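Local coordinates for putative polyphosphate kinase 2 family protein (Arthrobacter aurescens, PDB 3RHF) that probably transfers phosphate groups between polyphosphate and nucleotides, as a member of the PPK2 kinase family with a P-loop NTPase-type fold, at residues A29-E34 / W242-A247; S35-T40 / K250-I255; Q81-A86 / D223-Y228. One frame throughout, in Å; residues are numbered along the deposited sequence.

Interaction 1: residues A29-E34 / W242-A247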
loop_
_atom_site.group_PDB
_atom_site.type_symbol
_atom_site.label_atom_id
_atom_site.label_comp_id
_atom_site.label_asym_id
_atom_site.label_seq_id
_atom_site.Cartn_x
_atom_site.Cartn_y
_atom_site.Cartn_z
ATOM N N ALA A 29 2.230 28.786 18.143
ATOM C CA ALA A 29 1.252 29.860 17.912
ATOM C C ALA A 29 1.682 30.776 16.765
ATOM O O ALA A 29 0.836 31.345 16.096
ATOM C CB ALA A 29 1.007 30.675 19.191
ATOM N N GLY A 30 2.988 30.917 16.528
ATOM C CA GLY A 30 3.494 31.635 15.333
ATOM C C GLY A 30 3.157 30.939 14.003
ATOM O O GLY A 30 3.254 31.548 12.946
ATOM N N VAL A 31 2.744 29.668 14.047
ATOM C CA VAL A 31 2.386 28.936 12.832
ATOM C C VAL A 31 0.974 29.287 12.361
ATOM O O VAL A 31 0.029 29.226 13.133
ATOM C CB VAL A 31 2.493 27.376 13.010
ATOM C CG1 VAL A 31 2.195 26.670 11.688
ATOM C CG2 VAL A 31 3.861 26.996 13.543
ATOM N N ASP A 32 0.870 29.648 11.085
ATOM C CA ASP A 32 -0.389 29.900 10.432
ATOM C C ASP A 32 -0.837 28.676 9.591
ATOM O O ASP A 32 -0.245 28.336 8.543
ATOM C CB ASP A 32 -0.255 31.131 9.547
ATOM C CG ASP A 32 -1.568 31.513 8.855
ATOM O OD1 ASP A 32 -2.619 30.879 9.119
ATOM O OD2 ASP A 32 -1.536 32.446 8.031
ATOM N N PRO A 33 -1.913 28.024 10.021
ATOM C CA PRO A 33 -2.356 26.808 9.377
ATOM C C PRO A 33 -2.779 27.008 7.935
ATOM O O PRO A 33 -3.051 26.021 7.261
ATOM C CB PRO A 33 -3.586 26.412 10.203
ATOM C CG PRO A 33 -3.420 27.102 11.483
ATOM C CD PRO A 33 -2.784 28.390 11.144
ATOM N N GLU A 34 -2.912 28.264 7.504
ATOM C CA GLU A 34 -3.394 28.602 6.172
ATOM C C GLU A 34 -2.231 28.871 5.230
ATOM O O GLU A 34 -2.403 28.808 4.030
ATOM C CB GLU A 34 -4.289 29.867 6.221
ATOM C CG GLU A 34 -5.768 29.662 6.612
ATOM C CD GLU A 34 -6.540 28.768 5.612
ATOM O OE1 GLU A 34 -6.165 28.651 4.404
ATOM O OE2 GLU A 34 -7.534 28.154 6.030
ATOM N N TRP A 242 11.488 17.750 14.504
ATOM C CA TRP A 242 10.058 17.822 14.195
ATOM C C TRP A 242 9.794 18.796 13.048
ATOM O O TRP A 242 10.537 19.722 12.852
ATOM C CB TRP A 242 9.269 18.286 15.397
ATOM C CG TRP A 242 8.815 17.198 16.224
ATOM C CD1 TRP A 242 9.313 16.820 17.453
ATOM C CD2 TRP A 242 7.751 16.358 15.940
ATOM N NE1 TRP A 242 8.613 15.768 17.925
ATOM C CE2 TRP A 242 7.647 15.443 17.011
ATOM C CE3 TRP A 242 6.869 16.264 14.882
ATOM C CZ2 TRP A 242 6.684 14.441 17.050
ATOM C CZ3 TRP A 242 5.904 15.245 14.902
ATOM C CH2 TRP A 242 5.823 14.352 15.976
ATOM N N HIS A 243 8.762 18.558 12.272
ATOM C CA HIS A 243 8.336 19.521 11.308
ATOM C C HIS A 243 6.857 19.711 11.508
ATOM O O HIS A 243 6.131 18.751 11.667
ATOM C CB HIS A 243 8.590 19.044 9.891
ATOM C CG HIS A 243 10.008 18.673 9.622
ATOM N ND1 HIS A 243 10.502 17.422 9.892
ATOM C CD2 HIS A 243 11.035 19.388 9.104
ATOM C CE1 HIS A 243 11.781 17.391 9.566
ATOM N NE2 HIS A 243 12.124 18.567 9.070
ATOM N N VAL A 244 6.423 20.954 11.491
ATOM C CA VAL A 244 5.023 21.292 11.630
ATOM C C VAL A 244 4.615 21.946 10.310
ATOM O O VAL A 244 5.172 22.972 9.925
ATOM C CB VAL A 244 4.798 22.273 12.793
ATOM C CG1 VAL A 244 3.377 22.872 12.689
ATOM C CG2 VAL A 244 5.058 21.594 14.170
ATOM N N VAL A 245 3.667 21.292 9.637
ATOM C CA VAL A 245 3.281 21.543 8.282
ATOM C C VAL A 245 1.857 22.100 8.306
ATOM O O VAL A 245 0.896 21.380 8.641
ATOM C CB VAL A 245 3.240 20.230 7.471
ATOM C CG1 VAL A 245 2.753 20.508 6.119
ATOM C CG2 VAL A 245 4.621 19.520 7.412
ATOM N N PRO A 246 1.694 23.386 7.956
ATOM C CA PRO A 246 0.374 23.982 7.859
ATOM C C PRO A 246 -0.496 23.132 6.937
ATOM O O PRO A 246 -0.073 22.821 5.829
ATOM C CB PRO A 246 0.673 25.310 7.232
ATOM C CG PRO A 246 1.934 25.681 7.773
ATOM C CD PRO A 246 2.731 24.416 7.908
ATOM N N ALA A 247 -1.662 22.706 7.418
ATOM C CA ALA A 247 -2.438 21.678 6.723
ATOM C C ALA A 247 -3.885 22.074 6.430
ATOM O O ALA A 247 -4.648 21.249 5.934
ATOM C CB ALA A 247 -2.419 20.397 7.505
#
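Val31 and Pro246 bring the 29-34 loop down onto strand 242-246, with Val244 as the second apolar partner. One methyl, CG1 of Val31, does the work on the loop side: it stands anti to its own backbone N (chi1 -176°) and lies 4.0 Å from Pro246 CG. The same methyl is 4.1 Å from Val244 CG1, a branch likewise anti to its backbone N (chi1 166°), and the two valines meet methyl to methyl. Val31 and the proline ring cross at about a right angle.

The next part of the loop approaches with its backbone. Asp32 O lies 3.4 Å from Pro246 CB, and Pro33 O touches the same CB. The CA atoms of Pro33 and Pro246 are 4.2 Å apart, although no hydrogen bond joins the two segments. The carbonyls are satisfied nearby: Asp32 O accepts from Ser35 OG, and Pro33 is bonded through its backbone to Asn248. Asp32 CB points away from the strand, and the carboxylate forms an Asx turn, its OD1 taking the Glu34 N-H, with Glu34 N 3.1 Å from Asp32 OD1 and above the carboxylate plane. Glu34 in turn holds Lys249 in a salt bridge and bonds Asn248.

Strand 242-246 is one of the two outermost strands of the parallel sheet within this chain. Its neighbour 179-187 supplies Asn187, which touches Val31 and Val244, while Val245 packs on Tyr252 and Ala256 of helix 250-266.

Interaction 2: residues S35-T40 / K250-I255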
loop_
_atom_site.group_PDB
_atom_site.type_symbol
_atom_site.label_atom_id
_atom_site.label_comp_id
_atom_site.label_asym_id
_atom_site.label_seq_id
_atom_site.Cartn_x
_atom_site.Cartn_y
_atom_site.Cartn_z
ATOM N N SER A 35 -1.047 29.154 5.764
ATOM C CA SER A 35 0.138 29.421 4.942
ATOM C C SER A 35 0.606 28.187 4.145
ATOM O O SER A 35 0.169 27.058 4.442
ATOM C CB SER A 35 1.300 29.923 5.815
ATOM O OG SER A 35 1.492 29.107 6.954
ATOM N N THR A 36 1.466 28.448 3.141
ATOM C CA THR A 36 2.123 27.440 2.271
ATOM C C THR A 36 3.641 27.680 2.279
ATOM O O THR A 36 4.258 27.966 1.250
ATOM C CB THR A 36 1.622 27.537 0.797
ATOM O OG1 THR A 36 2.012 28.801 0.251
ATOM C CG2 THR A 36 0.065 27.349 0.663
ATOM N N PRO A 37 4.258 27.585 3.459
ATOM C CA PRO A 37 5.633 28.014 3.603
ATOM C C PRO A 37 6.603 27.358 2.656
ATOM O O PRO A 37 6.587 26.144 2.472
ATOM C CB PRO A 37 5.987 27.592 5.020
ATOM C CG PRO A 37 4.711 27.477 5.730
ATOM C CD PRO A 37 3.727 27.027 4.718
ATOM N N GLY A 38 7.455 28.184 2.083
ATOM C CA GLY A 38 8.442 27.769 1.115
ATOM C C GLY A 38 7.896 27.606 -0.288
ATOM O O GLY A 38 8.687 27.364 -1.200
ATOM N N TYR A 39 6.574 27.715 -0.478
ATOM C CA TYR A 39 5.983 27.394 -1.771
ATOM C C TYR A 39 5.338 28.628 -2.322
ATOM O O TYR A 39 4.466 29.211 -1.674
ATOM C CB TYR A 39 4.909 26.301 -1.673
ATOM C CG TYR A 39 4.583 25.664 -3.034
ATOM C CD1 TYR A 39 5.530 24.934 -3.716
ATOM C CD2 TYR A 39 3.356 25.808 -3.632
ATOM C CE1 TYR A 39 5.265 24.372 -4.936
ATOM C CE2 TYR A 39 3.080 25.240 -4.848
ATOM C CZ TYR A 39 4.041 24.544 -5.507
ATOM O OH TYR A 39 3.781 23.917 -6.701
ATOM N N THR A 40 5.738 29.001 -3.532
ATOM C CA THR A 40 5.292 30.235 -4.115
ATOM C C THR A 40 4.199 30.007 -5.110
ATOM O O THR A 40 3.762 30.950 -5.694
ATOM C CB THR A 40 6.425 30.965 -4.858
ATOM O OG1 THR A 40 6.787 30.187 -5.994
ATOM C CG2 THR A 40 7.659 31.212 -3.946
ATOM N N LYS A 250 -5.216 21.069 2.063
ATOM C CA LYS A 250 -4.773 19.693 1.895
ATOM C C LYS A 250 -3.684 19.575 0.833
ATOM O O LYS A 250 -2.695 18.884 1.026
ATOM C CB LYS A 250 -5.949 18.771 1.568
ATOM C CG LYS A 250 -6.968 18.509 2.750
ATOM C CD LYS A 250 -8.038 17.457 2.304
ATOM C CE LYS A 250 -9.318 17.305 3.193
ATOM N NZ LYS A 250 -10.563 17.874 2.531
ATOM N N TRP A 251 -3.851 20.286 -0.279
ATOM C CA TRP A 251 -2.912 20.218 -1.382
ATOM C C TRP A 251 -1.548 20.612 -0.931
ATOM O O TRP A 251 -0.571 20.048 -1.402
ATOM C CB TRP A 251 -3.343 21.081 -2.589
ATOM C CG TRP A 251 -3.336 22.568 -2.334
ATOM C CD1 TRP A 251 -4.388 23.337 -1.898
ATOM C CD2 TRP A 251 -2.231 23.464 -2.508
ATOM N NE1 TRP A 251 -3.983 24.650 -1.774
ATOM C CE2 TRP A 251 -2.665 24.748 -2.137
ATOM C CE3 TRP A 251 -0.920 23.301 -2.919
ATOM C CZ2 TRP A 251 -1.836 25.842 -2.180
ATOM C CZ3 TRP A 251 -0.101 24.385 -2.975
ATOM C CH2 TRP A 251 -0.558 25.648 -2.616
ATOM N N TYR A 252 -1.442 21.588 -0.044
ATOM C CA TYR A 252 -0.084 22.019 0.382
ATOM C C TYR A 252 0.598 20.985 1.285
ATOM O O TYR A 252 1.792 20.686 1.126
ATOM C CB TYR A 252 -0.075 23.355 1.092
ATOM C CG TYR A 252 1.292 23.636 1.701
ATOM C CD1 TYR A 252 2.365 23.911 0.911
ATOM C CD2 TYR A 252 1.500 23.546 3.060
ATOM C CE1 TYR A 252 3.605 24.148 1.444
ATOM C CE2 TYR A 252 2.720 23.760 3.608
ATOM C CZ TYR A 252 3.786 24.066 2.802
ATOM O OH TYR A 252 5.029 24.302 3.344
ATOM N N ALA A 253 -0.160 20.489 2.252
ATOM C CA ALA A 253 0.353 19.448 3.145
ATOM C C ALA A 253 0.826 18.242 2.336
ATOM O O ALA A 253 1.870 17.693 2.629
ATOM C CB ALA A 253 -0.690 19.036 4.159
ATOM N N ARG A 254 0.093 17.841 1.310
ATOM C CA ARG A 254 0.541 16.726 0.532
ATOM C C ARG A 254 1.917 16.963 -0.079
ATOM O O ARG A 254 2.751 16.048 -0.035
ATOM C CB ARG A 254 -0.418 16.413 -0.587
ATOM C CG ARG A 254 -1.717 15.844 -0.135
ATOM C CD ARG A 254 -2.682 15.727 -1.283
ATOM N NE ARG A 254 -4.035 15.513 -0.761
ATOM C CZ ARG A 254 -5.143 16.183 -1.121
ATOM N NH1 ARG A 254 -5.148 17.128 -2.058
ATOM N NH2 ARG A 254 -6.291 15.851 -0.562
ATOM N N ILE A 255 2.152 18.123 -0.698
ATOM C CA ILE A 255 3.434 18.368 -1.321
ATOM C C ILE A 255 4.532 18.682 -0.318
ATOM O O ILE A 255 5.704 18.552 -0.621
ATOM C CB ILE A 255 3.397 19.465 -2.373
ATOM C CG1 ILE A 255 2.856 20.795 -1.785
ATOM C CG2 ILE A 255 2.617 18.998 -3.565
ATOM C CD1 ILE A 255 2.964 21.985 -2.759
#
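Thr36 CA sits over the centre of the Tyr252 ring, 3.6 Å from the centroid and 7° off the normal, a CH-pi contact made by backbone carbon. A second one runs from the helix to the loop: Ile255 CD1 lies over the centre of the Tyr39 ring, 3.7 Å from the centroid. The Trp251 indole presents an edge instead, with Tyr39 CD2 in its plane and CZ3 3.8 Å from Tyr39 CE2; Tyr252 CB lies over one of its faces, toward the rim. Thr36 CG2 reaches the same indole, 3.7 Å from Trp251 CZ2.

The loop residues belong to a type II beta turn, Thr36 to Tyr39, closed by Tyr39 N to Thr36 O at 2.9 Å, with Gly38 at the third position where phi is positive. The turn rests on the first turn and a half of helix 250-266, an outer-layer helix of the alpha/beta/alpha sandwich.

Tyr252 has CG anti to its backbone N, and chi1 of 171° sets that atom on the side of the turn. Its hydroxyl donates to Pro37 O at 2.6 Å, in the carbonyl plane on a lone pair, with a C=O...donor angle of 132°. Pro37 CD lies 3.3 Å from the hydroxyl oxygen, Tyr252 OH. An alanine in place of Tyr252 would probably leave Pro37 O without this donor and open a gap beneath Thr36 CA, allowing the turn to shift.

Tyr39 OH bonds Val10 O, while Trp251 N and Arg254 NH1 bind a citrate probably taken up from the crystallisation liquor.

Interaction 3: residues Q81-A86 / D223-Y228. With PO4 (phosphate ion), chain I.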
loop_
_atom_site.group_PDB
_atom_site.type_symbol
_atom_site.label_atom_id
_atom_site.label_comp_id
_atom_site.label_asym_id
_atom_site.label_seq_id
_atom_site.Cartn_x
_atom_site.Cartn_y
_atom_site.Cartn_z
ATOM N N GLN A 81 1.804 12.753 12.991
ATOM C CA GLN A 81 0.825 13.052 14.052
ATOM C C GLN A 81 -0.034 14.210 13.622
ATOM O O GLN A 81 0.453 15.139 12.940
ATOM C CB GLN A 81 1.538 13.447 15.335
ATOM C CG GLN A 81 2.397 12.342 15.968
ATOM C CD GLN A 81 1.581 11.361 16.722
ATOM O OE1 GLN A 81 1.990 10.235 16.918
ATOM N NE2 GLN A 81 0.415 11.769 17.136
ATOM N N ALA A 82 -1.303 14.159 14.021
ATOM C CA ALA A 82 -2.244 15.239 13.789
ATOM C C ALA A 82 -3.569 14.974 14.486
ATOM O O ALA A 82 -3.895 13.846 14.747
ATOM C CB ALA A 82 -2.483 15.439 12.314
HETATM N N MSE A 83 -4.342 16.024 14.731
HETATM C CA MSE A 83 -5.700 15.905 15.219
HETATM C C MSE A 83 -6.585 15.280 14.135
HETATM O O MSE A 83 -6.249 15.348 12.934
HETATM C CB MSE A 83 -6.234 17.306 15.569
HETATM C CG MSE A 83 -5.386 18.079 16.576
HETATM SE SE MSE A 83 -5.245 17.208 18.355
HETATM C CE MSE A 83 -7.166 17.100 18.792
ATOM N N ASP A 84 -7.711 14.691 14.542
ATOM C CA ASP A 84 -8.552 13.978 13.598
ATOM C C ASP A 84 -9.077 14.973 12.616
ATOM O O ASP A 84 -9.258 16.133 12.973
ATOM C CB ASP A 84 -9.715 13.224 14.264
ATOM C CG ASP A 84 -9.256 11.938 15.015
ATOM O OD1 ASP A 84 -8.216 11.323 14.666
ATOM O OD2 ASP A 84 -9.950 11.534 15.978
ATOM N N THR A 85 -9.303 14.546 11.364
ATOM C CA THR A 85 -9.739 15.473 10.337
ATOM C C THR A 85 -8.554 16.149 9.635
ATOM O O THR A 85 -8.699 16.622 8.508
ATOM C CB THR A 85 -10.717 16.507 11.018
ATOM O OG1 THR A 85 -12.063 16.193 10.639
ATOM C CG2 THR A 85 -10.367 17.899 10.735
ATOM N N ALA A 86 -7.377 16.199 10.263
ATOM C CA ALA A 86 -6.224 16.966 9.699
ATOM C C ALA A 86 -5.659 16.351 8.407
ATOM O O ALA A 86 -4.834 16.961 7.720
ATOM C CB ALA A 86 -5.130 17.095 10.700
ATOM N N ASP A 223 -5.458 22.082 25.226
ATOM C CA ASP A 223 -4.605 21.173 26.006
ATOM C C ASP A 223 -3.726 20.345 25.016
ATOM O O ASP A 223 -2.484 20.263 25.158
ATOM C CB ASP A 223 -5.444 20.225 26.900
ATOM C CG ASP A 223 -6.244 20.955 28.039
ATOM O OD1 ASP A 223 -5.644 21.784 28.765
ATOM O OD2 ASP A 223 -7.471 20.669 28.229
ATOM N N TYR A 224 -4.370 19.793 23.977
ATOM C CA TYR A 224 -3.653 19.149 22.893
ATOM C C TYR A 224 -2.636 20.048 22.240
ATOM O O TYR A 224 -1.540 19.620 22.042
ATOM C CB TYR A 224 -4.603 18.622 21.840
ATOM C CG TYR A 224 -5.222 17.279 22.140
ATOM C CD1 TYR A 224 -4.504 16.086 21.979
ATOM C CD2 TYR A 224 -6.537 17.191 22.548
ATOM C CE1 TYR A 224 -5.106 14.832 22.254
ATOM C CE2 TYR A 224 -7.128 15.973 22.806
ATOM C CZ TYR A 224 -6.427 14.800 22.658
ATOM O OH TYR A 224 -7.099 13.626 22.914
HETATM N N MSE A 225 -2.963 21.276 21.879
HETATM C CA MSE A 225 -1.919 22.150 21.336
HETATM C C MSE A 225 -0.732 22.336 22.282
HETATM O O MSE A 225 0.412 22.470 21.836
HETATM C CB MSE A 225 -2.449 23.541 21.002
HETATM C CG MSE A 225 -3.402 23.640 19.778
HETATM SE SE MSE A 225 -2.933 22.617 18.153
HETATM C CE MSE A 225 -3.758 20.879 18.584
ATOM N N ASP A 226 -1.015 22.374 23.590
ATOM C CA ASP A 226 0.040 22.520 24.609
ATOM C C ASP A 226 0.927 21.233 24.654
ATOM O O ASP A 226 2.169 21.295 24.720
ATOM C CB ASP A 226 -0.574 22.893 25.993
ATOM C CG ASP A 226 0.482 23.269 27.023
ATOM O OD1 ASP A 226 1.218 24.251 26.783
ATOM O OD2 ASP A 226 0.606 22.572 28.072
ATOM N N ALA A 227 0.259 20.085 24.621
ATOM C CA ALA A 227 0.933 18.808 24.628
ATOM C C ALA A 227 1.910 18.721 23.464
ATOM O O ALA A 227 3.054 18.293 23.625
ATOM C CB ALA A 227 -0.080 17.691 24.544
ATOM N N TYR A 228 1.447 19.142 22.295
ATOM C CA TYR A 228 2.264 19.089 21.114
ATOM C C TYR A 228 3.459 19.988 21.301
ATOM O O TYR A 228 4.591 19.593 21.032
ATOM C CB TYR A 228 1.459 19.490 19.851
ATOM C CG TYR A 228 0.815 18.285 19.180
ATOM C CD1 TYR A 228 1.578 17.391 18.444
ATOM C CD2 TYR A 228 -0.548 18.014 19.319
ATOM C CE1 TYR A 228 1.010 16.285 17.865
ATOM C CE2 TYR A 228 -1.119 16.878 18.721
ATOM C CZ TYR A 228 -0.321 16.019 18.000
ATOM O OH TYR A 228 -0.840 14.875 17.404
HETATM P P PO4 I . -7.192 12.214 9.897
HETATM O O1 PO4 I . -8.359 11.916 10.901
HETATM O O2 PO4 I . -7.875 13.062 8.721
HETATM O O3 PO4 I . -6.003 13.014 10.522
HETATM O O4 PO4 I . -6.627 10.850 9.389
#
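Met83, a selenomethionine, reaches helix 221-235 through its selenium and terminal methyl. The chain bends at chi2 and again at chi3 (-57°), which carries CE over one face of the Tyr224 ring, 4.0 Å from the centroid and offset toward the rim. SE makes two Met-aromatic contacts, oblique to Tyr224 and at the edge of Tyr228, where it lies 4.2 Å from CE2. Met83 CG also meets the Met225 methyl CE at 3.8 Å. At the other edge of the Tyr228 ring, Gln81 CB lies in plane, 3.8 Å from CE1.

Polar contact between the segments is slight: Gln81 NE2 donates to Tyr228 OH in a weak bond of 3.4 Å. The amide's stronger partners are Ser141 on OE1 and Glu144 on NE2, which fix its rotation.

The bound phosphate, probably from the crystallisation liquor, is bound by backbone N-H groups of Thr85, Gly87 and Gly89 and by Lys88 NZ. Thr85 N donates to its O1 at 2.8 Å with an N-H...O angle of 161°. A strand running into a phosphate-cradling loop with a lysine, before helix 88-98, is a P-loop, Walker A-like arrangement, consistent with assignment to the P-loop NTPases.

How the interactions relate
Interactions 1 and 2 are consecutive parts of one loop: residues 29-40 meet first the C-terminal end of strand 242-246 and then the helix that follows it. Their centres are about 10 Å apart, and Pro246 is shared, its CG lying 3.8 Å from Pro37 CD and its O 3.3 Å from Tyr252 CD2. Interaction 3 reaches the same sheet, its centre about 12 Å from that of interaction 1, where Trp242 CH2 meets Gln81 CG at 4.0 Å. Of the three, interaction 3 holds the phosphate; interaction 1 touches its 81-86 segment also through Ala247 CB and Ala86 O, 4.2 Å apart, while interaction 2 comes no closer to interaction 3 than about 5 Å between nearest atoms.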